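Local atomic coordinates of UDP-N-acetylglucosamine--peptide N-acetylglucosaminyltransferase stabilizing protein GtfB (PDB entry 5E9T), a protein that binds the serine-rich repeat adhesin GspB and, in a complex with GtfA, enables transfer of the first GlcNAc from UDP-GlcNAc to it. Residues 1-6 with 24-29; 5-10 with 30-35; 197-202 with 218-223; 214-219 with 240-245. All coordinates share one frame; numbering follows the deposited sequence.

Contact 1: residues 1-6 with 24-29; sequences MIQLFD and YACPTI
Gln3 faces Thr28 and Leu4 faces Ile29 in the parallel pairing of a beta-alpha-beta unit, whose helix 10-21 carries the chain from strand 2-5 back to strand 28-30. Successive residues alternate between the two faces of the sheet. On the face lined by Gln3, Phe5 and Thr28, helix 10-21 packs over the side chains. On the face of Leu4 and Ile29, helix 176-186 does so. The backbones are zipped by Gln3 N to Pro27 O (3.1 Å), Ile29 N to Gln3 O (2.7 Å) and Phe5 N to Ile29 O (2.7 Å), a regular ladder in which Gln3 both gives and accepts.

With CG of Gln3 anti to its own carbonyl carbon (chi1 -50°) and the chain bent beyond it, the amide slants across Thr28. OG1 of Thr28 is placed to donate to OE1 of Gln3, but the modelled distance is too short to be reliable; His16 of helix 10-21 also bonds this oxygen. Phe5 turns its ring edge to Thr28, with CE2 3.4 Å from the methyl CG2. On the other face, Leu4 CD1 meets Ile29 CB at 3.5 Å. At the start of the strand, Met1, a selenomethionine in this crystal, makes an oblique Met-aromatic contact with Tyr24: SE stands 5.4 Å from the ring centroid, and its methyl CE reaches Tyr24 CD1 at 4.0 Å.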
# COMPACT_ATOMS: atom_id res chain seq x y z
N MSE B 1 -45.93 -25.69 -19.88
CA MSE B 1 -44.66 -26.38 -19.91
C MSE B 1 -43.49 -25.42 -19.70
O MSE B 1 -43.52 -24.30 -20.20
CB MSE B 1 -44.53 -27.11 -21.23
CG MSE B 1 -43.72 -28.36 -21.14
SE MSE B 1 -43.19 -28.74 -22.96
CE MSE B 1 -42.11 -30.25 -22.70
N ILE B 2 -42.48 -25.85 -18.93
CA ILE B 2 -41.28 -25.06 -18.71
C ILE B 2 -40.08 -25.99 -18.66
O ILE B 2 -40.17 -27.14 -18.23
CB ILE B 2 -41.32 -24.22 -17.40
CG1 ILE B 2 -41.46 -25.13 -16.18
CG2 ILE B 2 -42.43 -23.17 -17.45
CD1 ILE B 2 -40.90 -24.52 -14.91
N GLN B 3 -38.93 -25.48 -19.10
CA GLN B 3 -37.64 -26.09 -18.82
C GLN B 3 -36.91 -25.22 -17.81
O GLN B 3 -36.75 -24.02 -18.01
CB GLN B 3 -36.78 -26.24 -20.07
CG GLN B 3 -37.45 -26.88 -21.24
CD GLN B 3 -36.91 -26.33 -22.53
OE1 GLN B 3 -36.67 -25.13 -22.64
NE2 GLN B 3 -36.70 -27.20 -23.50
N LEU B 4 -36.48 -25.84 -16.72
CA LEU B 4 -35.84 -25.13 -15.63
C LEU B 4 -34.45 -25.71 -15.44
O LEU B 4 -34.30 -26.82 -14.94
CB LEU B 4 -36.68 -25.27 -14.37
CG LEU B 4 -36.26 -24.51 -13.14
CD1 LEU B 4 -36.70 -23.07 -13.22
CD2 LEU B 4 -36.96 -25.21 -12.08
N PHE B 5 -33.43 -24.94 -15.79
CA PHE B 5 -32.06 -25.43 -15.73
C PHE B 5 -31.30 -24.68 -14.65
O PHE B 5 -31.38 -23.45 -14.56
CB PHE B 5 -31.36 -25.28 -17.09
CG PHE B 5 -32.09 -25.94 -18.23
CD1 PHE B 5 -32.20 -27.32 -18.29
CD2 PHE B 5 -32.65 -25.17 -19.24
CE1 PHE B 5 -32.87 -27.92 -19.34
CE2 PHE B 5 -33.32 -25.78 -20.29
CZ PHE B 5 -33.43 -27.15 -20.34
N ASP B 6 -30.59 -25.44 -13.80
CA ASP B 6 -29.75 -24.83 -12.79
C ASP B 6 -28.75 -23.86 -13.42
O ASP B 6 -28.77 -22.66 -13.15
CB ASP B 6 -29.03 -25.91 -11.98
CG ASP B 6 -29.92 -26.54 -10.94
OD1 ASP B 6 -30.23 -25.86 -9.94
OD2 ASP B 6 -30.31 -27.72 -11.12
N TYR B 24 -40.87 -28.74 -28.71
CA TYR B 24 -41.07 -28.50 -27.30
C TYR B 24 -40.94 -27.04 -26.89
O TYR B 24 -40.63 -26.77 -25.72
CB TYR B 24 -40.16 -29.42 -26.48
CG TYR B 24 -40.72 -30.81 -26.58
CD1 TYR B 24 -42.09 -31.00 -26.61
CD2 TYR B 24 -39.90 -31.92 -26.70
CE1 TYR B 24 -42.64 -32.26 -26.71
CE2 TYR B 24 -40.44 -33.19 -26.82
CZ TYR B 24 -41.81 -33.35 -26.82
OH TYR B 24 -42.35 -34.61 -26.93
N ALA B 25 -41.06 -26.09 -27.82
CA ALA B 25 -40.72 -24.72 -27.43
C ALA B 25 -41.74 -24.28 -26.38
O ALA B 25 -42.85 -23.86 -26.70
CB ALA B 25 -40.72 -23.81 -28.66
N CYS B 26 -41.23 -24.19 -25.15
CA CYS B 26 -41.89 -23.71 -23.95
C CYS B 26 -41.02 -22.52 -23.50
O CYS B 26 -40.05 -22.18 -24.20
CB CYS B 26 -41.89 -24.80 -22.86
SG CYS B 26 -40.32 -25.65 -22.64
N PRO B 27 -41.36 -21.83 -22.42
CA PRO B 27 -40.39 -20.91 -21.82
C PRO B 27 -39.32 -21.67 -21.05
O PRO B 27 -39.56 -22.74 -20.49
CB PRO B 27 -41.25 -20.05 -20.89
CG PRO B 27 -42.41 -20.89 -20.57
CD PRO B 27 -42.70 -21.68 -21.81
N THR B 28 -38.12 -21.10 -21.05
CA THR B 28 -36.96 -21.72 -20.44
C THR B 28 -36.41 -20.81 -19.35
O THR B 28 -36.22 -19.61 -19.57
CB THR B 28 -35.88 -21.99 -21.49
OG1 THR B 28 -36.43 -22.84 -22.51
CG2 THR B 28 -34.68 -22.67 -20.86
N ILE B 29 -36.17 -21.38 -18.17
CA ILE B 29 -35.69 -20.63 -17.01
C ILE B 29 -34.35 -21.21 -16.59
O ILE B 29 -34.25 -22.41 -16.31
CB ILE B 29 -36.69 -20.69 -15.84
CG1 ILE B 29 -38.13 -20.68 -16.36
CG2 ILE B 29 -36.46 -19.53 -14.89
CD1 ILE B 29 -38.59 -19.34 -16.85

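Contact 2: residues 5-10 with 30-35; sequences FDYYNQ and VIEANG
Glu32 sets CG anti to its backbone N (chi1 167°) and runs on extended, which carries its carboxylate to the backbone of Tyr8. Tyr8 likewise holds CG anti to its own N; the edge of its ring faces the amide of Asn34. The carboxylate oxygen OE1 of Glu32 is gripped twice, by Tyr8 N at 3.0 Å in a nearly straight bond (170°) and by Asn34 ND2 at 3.2 Å. The two donors come from opposite faces of the carboxylate plane, which should limit its rotation. Asn34 is itself anchored through OD1 to the backbone N of Phe36. Its ND2 lies 4.0 Å from CD2 of Tyr8, with amide and ring planes 76° apart, while the Tyr8 hydroxyl is bonded to Gln13.

Ile31 N to Phe5 O (2.8 Å) closes the Phe5-Val30 bridge, and Glu32 N to Asp6 O (2.9 Å) carries the pairing one step into the loops. Around them, Val30 CG1 rests against Tyr8 N and CB, and the Tyr7 ring meets CB of Glu32 with its edge, CD1 approaching to 3.8 Å. Asp6 and Ile31 lie side by side, pointing the same way.

These are the loops at the C-terminal ends of two adjacent parallel strands, 2-5 and 28-30, of a beta-alpha-beta unit. The first is its strand-to-helix loop, with Asn9 at the N-cap of helix 10-21. Strand 41-42 flanks Val30 through Met41 and a backbone bond to Ile42, while helix 201-207 lies against Ile31 and binds Asp6 through Ser202.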
# COMPACT_ATOMS: atom_id res chain seq x y z
N PHE B 5 -33.43 -24.94 -15.79
CA PHE B 5 -32.06 -25.43 -15.73
C PHE B 5 -31.30 -24.68 -14.65
O PHE B 5 -31.38 -23.45 -14.56
CB PHE B 5 -31.36 -25.28 -17.09
CG PHE B 5 -32.09 -25.94 -18.23
CD1 PHE B 5 -32.20 -27.32 -18.29
CD2 PHE B 5 -32.65 -25.17 -19.24
CE1 PHE B 5 -32.87 -27.92 -19.34
CE2 PHE B 5 -33.32 -25.78 -20.29
CZ PHE B 5 -33.43 -27.15 -20.34
N ASP B 6 -30.59 -25.44 -13.80
CA ASP B 6 -29.75 -24.83 -12.79
C ASP B 6 -28.75 -23.86 -13.42
O ASP B 6 -28.77 -22.66 -13.15
CB ASP B 6 -29.03 -25.91 -11.98
CG ASP B 6 -29.92 -26.54 -10.94
OD1 ASP B 6 -30.23 -25.86 -9.94
OD2 ASP B 6 -30.31 -27.72 -11.12
N TYR B 7 -27.89 -24.38 -14.28
CA TYR B 7 -26.85 -23.59 -14.93
C TYR B 7 -27.10 -23.51 -16.42
O TYR B 7 -27.80 -24.34 -17.01
CB TYR B 7 -25.47 -24.18 -14.67
CG TYR B 7 -25.15 -24.29 -13.21
CD1 TYR B 7 -25.30 -23.20 -12.38
CD2 TYR B 7 -24.72 -25.49 -12.66
CE1 TYR B 7 -25.01 -23.29 -11.04
CE2 TYR B 7 -24.43 -25.59 -11.32
CZ TYR B 7 -24.58 -24.48 -10.51
OH TYR B 7 -24.30 -24.57 -9.17
N TYR B 8 -26.52 -22.49 -17.04
CA TYR B 8 -26.40 -22.43 -18.48
C TYR B 8 -25.00 -22.86 -18.88
O TYR B 8 -24.01 -22.33 -18.37
CB TYR B 8 -26.69 -21.04 -19.04
CG TYR B 8 -26.43 -21.00 -20.52
CD1 TYR B 8 -27.14 -21.83 -21.38
CD2 TYR B 8 -25.45 -20.18 -21.05
CE1 TYR B 8 -26.89 -21.82 -22.73
CE2 TYR B 8 -25.19 -20.17 -22.41
CZ TYR B 8 -25.92 -20.99 -23.24
OH TYR B 8 -25.67 -20.97 -24.60
N ASN B 9 -24.92 -23.84 -19.77
CA ASN B 9 -23.68 -24.33 -20.35
C ASN B 9 -24.08 -25.13 -21.59
O ASN B 9 -25.26 -25.20 -21.94
CB ASN B 9 -22.88 -25.17 -19.34
CG ASN B 9 -23.69 -26.30 -18.76
OD1 ASN B 9 -23.89 -27.33 -19.41
ND2 ASN B 9 -24.18 -26.12 -17.54
N GLN B 10 -23.09 -25.74 -22.25
CA GLN B 10 -23.40 -26.43 -23.49
C GLN B 10 -24.30 -27.64 -23.25
O GLN B 10 -25.22 -27.90 -24.04
CB GLN B 10 -22.12 -26.84 -24.22
CG GLN B 10 -22.38 -27.46 -25.59
CD GLN B 10 -22.50 -26.42 -26.69
OE1 GLN B 10 -23.59 -26.10 -27.15
NE2 GLN B 10 -21.35 -25.90 -27.12
N VAL B 30 -33.33 -20.36 -16.53
CA VAL B 30 -32.06 -20.71 -15.91
C VAL B 30 -32.00 -20.04 -14.55
O VAL B 30 -32.20 -18.83 -14.44
CB VAL B 30 -30.87 -20.28 -16.79
CG1 VAL B 30 -29.62 -21.04 -16.38
CG2 VAL B 30 -31.19 -20.51 -18.25
N ILE B 31 -31.76 -20.84 -13.50
CA ILE B 31 -31.72 -20.28 -12.15
C ILE B 31 -30.47 -19.44 -11.96
O ILE B 31 -30.51 -18.38 -11.34
CB ILE B 31 -31.80 -21.41 -11.11
CG1 ILE B 31 -33.08 -22.21 -11.30
CG2 ILE B 31 -31.70 -20.85 -9.71
CD1 ILE B 31 -33.07 -23.53 -10.58
N GLU B 32 -29.35 -19.90 -12.51
CA GLU B 32 -28.08 -19.19 -12.40
C GLU B 32 -28.23 -17.76 -12.89
O GLU B 32 -28.99 -17.46 -13.81
CB GLU B 32 -27.01 -19.94 -13.19
CG GLU B 32 -25.70 -19.20 -13.44
CD GLU B 32 -24.94 -19.77 -14.62
OE1 GLU B 32 -25.58 -20.05 -15.66
OE2 GLU B 32 -23.70 -19.93 -14.52
N ALA B 33 -27.44 -16.87 -12.28
CA ALA B 33 -27.50 -15.43 -12.50
C ALA B 33 -26.76 -15.01 -13.76
O ALA B 33 -26.37 -13.84 -13.89
CB ALA B 33 -26.94 -14.68 -11.28
N ASN B 34 -26.51 -15.99 -14.63
CA ASN B 34 -25.72 -15.80 -15.84
C ASN B 34 -26.14 -14.57 -16.63
O ASN B 34 -27.33 -14.37 -16.92
CB ASN B 34 -25.88 -17.05 -16.72
CG ASN B 34 -24.85 -17.13 -17.81
OD1 ASN B 34 -24.68 -16.21 -18.61
ND2 ASN B 34 -24.14 -18.25 -17.86
N GLY B 35 -25.15 -13.75 -16.98
CA GLY B 35 -25.38 -12.50 -17.67
C GLY B 35 -25.40 -12.63 -19.18
O GLY B 35 -25.91 -11.73 -19.86

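Contact 3: residues 197-202 with 218-223; sequences NSLAYS and LFWQEP
Ser198 OG is held, loosely, from two sides: it gives a weak hydrogen bond to Glu222 OE2 (3.5 Å) and accepts another from Ala200 N (3.4 Å). OG, anti to the backbone N of Ser198 (chi1 178°), weakly links the turn before helix 201-207 to the loop after strand 216-219.

Most of the remaining contact is apolar. Leu199 divides its methyls between two partners and crosses each at about a right angle: CD2 touches Leu218 CD2 at 3.5 Å, and CD1 meets the six-membered part of the Trp220 indole at CZ3, 3.6 Å away. The other methyl of Leu218, CD1, packs under the peptide linking Asn197 and Ser198, 3.4 Å from Ser198 N. Nearer the sheet, Asn197 CA makes a CA-H...O contact with Phe219 O at 3.3 Å.

Asn197 and Gln221 cross obliquely, their amide planes 61° apart, with Gln221 OE1 beside CB of Asn197. Their polar ends are engaged elsewhere: Asn197 OD1 accepts from Asp6 N, and Gln221 NE2 bonds Tyr274 and the backbone oxygen of Glu11.

Asn197 directly follows strand 194-196, and Ala200 occupies the N-cap position of helix 201-207. The strand-to-helix turn of one beta-alpha-beta unit therefore packs on the exit of the unit's second strand, as in the Rossmann-like domains of GT-B glycosyltransferases, a fold with which this parallel sheet is consistent.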
# COMPACT_ATOMS: atom_id res chain seq x y z
N ASN B 197 -32.51 -30.21 -15.54
CA ASN B 197 -31.26 -30.91 -15.78
C ASN B 197 -30.44 -31.28 -14.55
O ASN B 197 -29.34 -31.82 -14.72
CB ASN B 197 -30.39 -30.09 -16.74
CG ASN B 197 -30.06 -28.73 -16.18
OD1 ASN B 197 -30.84 -28.17 -15.41
ND2 ASN B 197 -28.92 -28.19 -16.57
N SER B 198 -30.88 -30.98 -13.32
CA SER B 198 -30.02 -31.32 -12.19
C SER B 198 -30.81 -31.56 -10.91
O SER B 198 -32.02 -31.35 -10.84
CB SER B 198 -28.97 -30.23 -11.94
OG SER B 198 -28.17 -30.55 -10.81
N LEU B 199 -30.08 -31.99 -9.88
CA LEU B 199 -30.61 -32.31 -8.55
C LEU B 199 -30.45 -31.16 -7.57
O LEU B 199 -30.71 -31.34 -6.37
CB LEU B 199 -29.94 -33.58 -8.02
CG LEU B 199 -30.40 -34.80 -8.83
CD1 LEU B 199 -29.80 -36.09 -8.30
CD2 LEU B 199 -31.91 -34.86 -8.84
N ALA B 200 -30.02 -30.00 -8.04
CA ALA B 200 -29.98 -28.76 -7.27
C ALA B 200 -31.37 -28.13 -7.24
O ALA B 200 -32.37 -28.83 -7.41
CB ALA B 200 -28.94 -27.80 -7.84
N TYR B 201 -31.42 -26.83 -6.96
CA TYR B 201 -32.69 -26.11 -6.78
C TYR B 201 -33.71 -26.44 -7.86
O TYR B 201 -34.91 -26.52 -7.59
CB TYR B 201 -32.40 -24.61 -6.73
CG TYR B 201 -31.17 -24.32 -5.91
CD1 TYR B 201 -31.18 -24.50 -4.54
CD2 TYR B 201 -30.00 -23.89 -6.51
CE1 TYR B 201 -30.06 -24.26 -3.78
CE2 TYR B 201 -28.87 -23.64 -5.76
CZ TYR B 201 -28.90 -23.83 -4.39
OH TYR B 201 -27.78 -23.58 -3.64
N SER B 202 -33.25 -26.61 -9.11
CA SER B 202 -34.16 -26.96 -10.21
C SER B 202 -34.94 -28.23 -9.91
O SER B 202 -36.00 -28.47 -10.51
CB SER B 202 -33.39 -27.17 -11.50
OG SER B 202 -32.83 -28.47 -11.50
N LEU B 218 -36.53 -35.25 -15.23
CA LEU B 218 -35.16 -34.83 -14.94
C LEU B 218 -34.25 -35.47 -15.97
O LEU B 218 -34.19 -36.70 -16.08
CB LEU B 218 -34.73 -35.23 -13.53
CG LEU B 218 -33.23 -35.36 -13.36
CD1 LEU B 218 -32.51 -34.01 -13.49
CD2 LEU B 218 -32.91 -36.02 -12.03
N PHE B 219 -33.53 -34.64 -16.72
CA PHE B 219 -32.51 -35.12 -17.63
C PHE B 219 -31.20 -35.08 -16.87
O PHE B 219 -30.65 -34.00 -16.62
CB PHE B 219 -32.43 -34.25 -18.89
CG PHE B 219 -33.71 -34.15 -19.64
CD1 PHE B 219 -34.79 -33.47 -19.11
CD2 PHE B 219 -33.84 -34.72 -20.89
CE1 PHE B 219 -35.97 -33.37 -19.79
CE2 PHE B 219 -35.02 -34.62 -21.59
CZ PHE B 219 -36.08 -33.94 -21.04
N TRP B 220 -30.68 -36.25 -16.51
CA TRP B 220 -29.51 -36.33 -15.65
C TRP B 220 -28.27 -36.39 -16.53
O TRP B 220 -28.06 -37.36 -17.26
CB TRP B 220 -29.59 -37.54 -14.73
CG TRP B 220 -28.30 -37.76 -14.06
CD1 TRP B 220 -27.33 -38.63 -14.43
CD2 TRP B 220 -27.80 -37.05 -12.92
NE1 TRP B 220 -26.26 -38.52 -13.59
CE2 TRP B 220 -26.52 -37.57 -12.64
CE3 TRP B 220 -28.31 -36.05 -12.09
CZ2 TRP B 220 -25.74 -37.12 -11.58
CZ3 TRP B 220 -27.54 -35.60 -11.03
CH2 TRP B 220 -26.27 -36.13 -10.79
N GLN B 221 -27.48 -35.32 -16.50
CA GLN B 221 -26.34 -35.17 -17.39
C GLN B 221 -24.98 -35.40 -16.75
O GLN B 221 -23.97 -35.37 -17.47
CB GLN B 221 -26.40 -33.78 -18.03
CG GLN B 221 -27.83 -33.41 -18.39
CD GLN B 221 -27.93 -32.24 -19.35
OE1 GLN B 221 -28.30 -31.14 -18.96
NE2 GLN B 221 -27.61 -32.49 -20.61
N GLU B 222 -24.89 -35.62 -15.44
CA GLU B 222 -23.59 -35.68 -14.78
C GLU B 222 -23.07 -37.11 -14.74
O GLU B 222 -23.78 -38.06 -15.09
CB GLU B 222 -23.71 -35.08 -13.38
CG GLU B 222 -23.87 -33.57 -13.37
CD GLU B 222 -24.77 -33.07 -12.25
OE1 GLU B 222 -24.50 -33.39 -11.08
OE2 GLU B 222 -25.75 -32.36 -12.56
N PRO B 223 -21.83 -37.32 -14.29
CA PRO B 223 -21.30 -38.69 -14.19
C PRO B 223 -21.90 -39.46 -13.02
O PRO B 223 -22.51 -38.90 -12.11
CB PRO B 223 -19.80 -38.48 -14.00
CG PRO B 223 -19.52 -37.16 -14.61
CD PRO B 223 -20.74 -36.33 -14.32

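Contact 4: residues 214-219 with 240-245; sequences GQDILF and QLRTQT
Asp216 and Arg242 form a bidentate, side-on salt bridge: NE of Arg242 donates to OD2 of Asp216 in a nearly straight bond (2.6 Å) and NH2 to OD1 (2.6 Å). Carboxylate and guanidinium are nearly coplanar, 23° apart, and both oxygens are met on their syn sides. The bend at chi3 of Arg242 (45°) helps bring NE to OD2. Second partners fix the pair further: Ser206 on OD2, Ile194 N on OD1 and Leu191 O on NH2, so the buried charges are well satisfied. Gly214 O lies over one guanidinium face, toward its rim.

The backbone joins in with Asp216 N to Arg242 O (2.8 Å), the donor well above the carbonyl plane, and Leu218 N to Thr245 O (3.1 Å). Outside these bonds, Thr243 CG2 rests on Asp216 CB at 3.3 Å, and Ile217 CG2 on Thr245 CB at 3.7 Å, the latter two side chains pointing the same way.

The short segments 216-219 and the weakly bonded 243-245 cross at -58°, a splayed parallel pair in a beta-alpha-beta unit with helix 230-237. Helix 201-207 packs on the Asp216 and Thr243 face, the C-terminal residues Leu444 and Leu445 on that of Ile217 and Thr245, and strand 194-196 borders strand 216-219 on its other edge.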
# COMPACT_ATOMS: atom_id res chain seq x y z
N GLY B 214 -49.08 -32.52 -11.65
CA GLY B 214 -48.35 -32.51 -12.90
C GLY B 214 -47.17 -33.44 -12.74
O GLY B 214 -46.82 -33.84 -11.64
N GLN B 215 -46.56 -33.80 -13.86
CA GLN B 215 -45.36 -34.62 -13.73
C GLN B 215 -44.23 -34.08 -14.58
O GLN B 215 -44.43 -33.60 -15.70
CB GLN B 215 -45.61 -36.11 -14.04
CG GLN B 215 -45.81 -36.47 -15.49
CD GLN B 215 -47.27 -36.67 -15.80
OE1 GLN B 215 -48.12 -35.90 -15.36
NE2 GLN B 215 -47.57 -37.72 -16.55
N ASP B 216 -43.04 -34.19 -14.02
CA ASP B 216 -41.85 -33.51 -14.49
C ASP B 216 -40.78 -34.54 -14.80
O ASP B 216 -40.79 -35.66 -14.28
CB ASP B 216 -41.36 -32.52 -13.42
CG ASP B 216 -42.48 -31.70 -12.83
OD1 ASP B 216 -43.33 -31.22 -13.60
OD2 ASP B 216 -42.50 -31.52 -11.59
N ILE B 217 -39.85 -34.17 -15.67
CA ILE B 217 -38.77 -35.05 -16.08
C ILE B 217 -37.44 -34.42 -15.71
O ILE B 217 -37.26 -33.21 -15.85
CB ILE B 217 -38.82 -35.36 -17.59
CG1 ILE B 217 -40.25 -35.54 -18.04
CG2 ILE B 217 -38.00 -36.60 -17.91
CD1 ILE B 217 -40.34 -35.80 -19.46
N LEU B 218 -36.53 -35.25 -15.23
CA LEU B 218 -35.16 -34.83 -14.94
C LEU B 218 -34.25 -35.47 -15.97
O LEU B 218 -34.19 -36.70 -16.08
CB LEU B 218 -34.73 -35.23 -13.53
CG LEU B 218 -33.23 -35.36 -13.36
CD1 LEU B 218 -32.51 -34.01 -13.49
CD2 LEU B 218 -32.91 -36.02 -12.03
N PHE B 219 -33.53 -34.64 -16.72
CA PHE B 219 -32.51 -35.12 -17.63
C PHE B 219 -31.20 -35.08 -16.87
O PHE B 219 -30.65 -34.00 -16.62
CB PHE B 219 -32.43 -34.25 -18.89
CG PHE B 219 -33.71 -34.15 -19.64
CD1 PHE B 219 -34.79 -33.47 -19.11
CD2 PHE B 219 -33.84 -34.72 -20.89
CE1 PHE B 219 -35.97 -33.37 -19.79
CE2 PHE B 219 -35.02 -34.62 -21.59
CZ PHE B 219 -36.08 -33.94 -21.04
N GLN B 240 -44.86 -40.46 -4.95
CA GLN B 240 -45.78 -39.34 -5.08
C GLN B 240 -45.18 -38.11 -5.74
O GLN B 240 -45.93 -37.18 -6.07
CB GLN B 240 -46.35 -38.94 -3.71
CG GLN B 240 -47.50 -39.79 -3.21
CD GLN B 240 -47.46 -39.98 -1.72
OE1 GLN B 240 -47.66 -39.03 -0.97
NE2 GLN B 240 -47.21 -41.20 -1.28
N LEU B 241 -43.86 -38.06 -5.93
CA LEU B 241 -43.23 -36.82 -6.35
C LEU B 241 -43.60 -36.48 -7.79
O LEU B 241 -43.90 -37.36 -8.60
CB LEU B 241 -41.71 -36.91 -6.20
CG LEU B 241 -41.18 -37.03 -4.77
CD1 LEU B 241 -39.68 -37.25 -4.76
CD2 LEU B 241 -41.55 -35.80 -3.95
N ARG B 242 -43.58 -35.18 -8.11
CA ARG B 242 -43.98 -34.74 -9.44
C ARG B 242 -43.10 -35.36 -10.52
O ARG B 242 -43.58 -35.62 -11.63
CB ARG B 242 -43.95 -33.22 -9.53
CG ARG B 242 -45.12 -32.54 -8.85
CD ARG B 242 -45.05 -31.04 -9.07
NE ARG B 242 -44.74 -30.72 -10.46
CZ ARG B 242 -45.49 -29.94 -11.23
NH1 ARG B 242 -46.59 -29.39 -10.74
NH2 ARG B 242 -45.14 -29.70 -12.49
N THR B 243 -41.84 -35.61 -10.22
CA THR B 243 -40.92 -36.20 -11.18
C THR B 243 -40.75 -37.68 -10.86
O THR B 243 -40.24 -38.03 -9.79
CB THR B 243 -39.58 -35.47 -11.16
OG1 THR B 243 -38.77 -35.95 -10.08
CG2 THR B 243 -39.84 -34.02 -10.95
N GLN B 244 -41.30 -38.54 -11.72
CA GLN B 244 -41.07 -39.98 -11.69
C GLN B 244 -40.13 -40.48 -12.79
O GLN B 244 -39.99 -41.70 -12.96
CB GLN B 244 -42.40 -40.73 -11.72
CG GLN B 244 -43.11 -40.69 -10.37
CD GLN B 244 -42.63 -41.78 -9.43
OE1 GLN B 244 -42.40 -42.91 -9.86
NE2 GLN B 244 -42.44 -41.44 -8.16
N THR B 245 -39.53 -39.59 -13.58
CA THR B 245 -38.82 -39.97 -14.80
C THR B 245 -37.40 -39.44 -14.78
O THR B 245 -37.18 -38.24 -14.56
CB THR B 245 -39.56 -39.43 -16.02
OG1 THR B 245 -40.97 -39.64 -15.85
CG2 THR B 245 -39.09 -40.14 -17.28

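The four contacts sample one parallel sheet, ordered 41-42, 28-30, 2-5, 194-196, 216-219, 243-247, 269-270. Contacts 1 and 2 share Phe5 and Asp6, with centres 12 Å apart, and follow the same strand pair from the sheet into its loops. Contact 3 meets both at Asp6, whose OD2 lies 2.7 Å from Ser202 OG, a probable hydrogen bond; contacts 1 and 4 do not touch, their nearest atoms about 6 Å apart. Contacts 3 and 4 share Leu218 and Phe219, again with centres 12 Å apart. Contacts 2 and 4 lie farthest apart, about 21 Å between centres. No other chain of the assembly touches these segments, so all four are contacts within one chain.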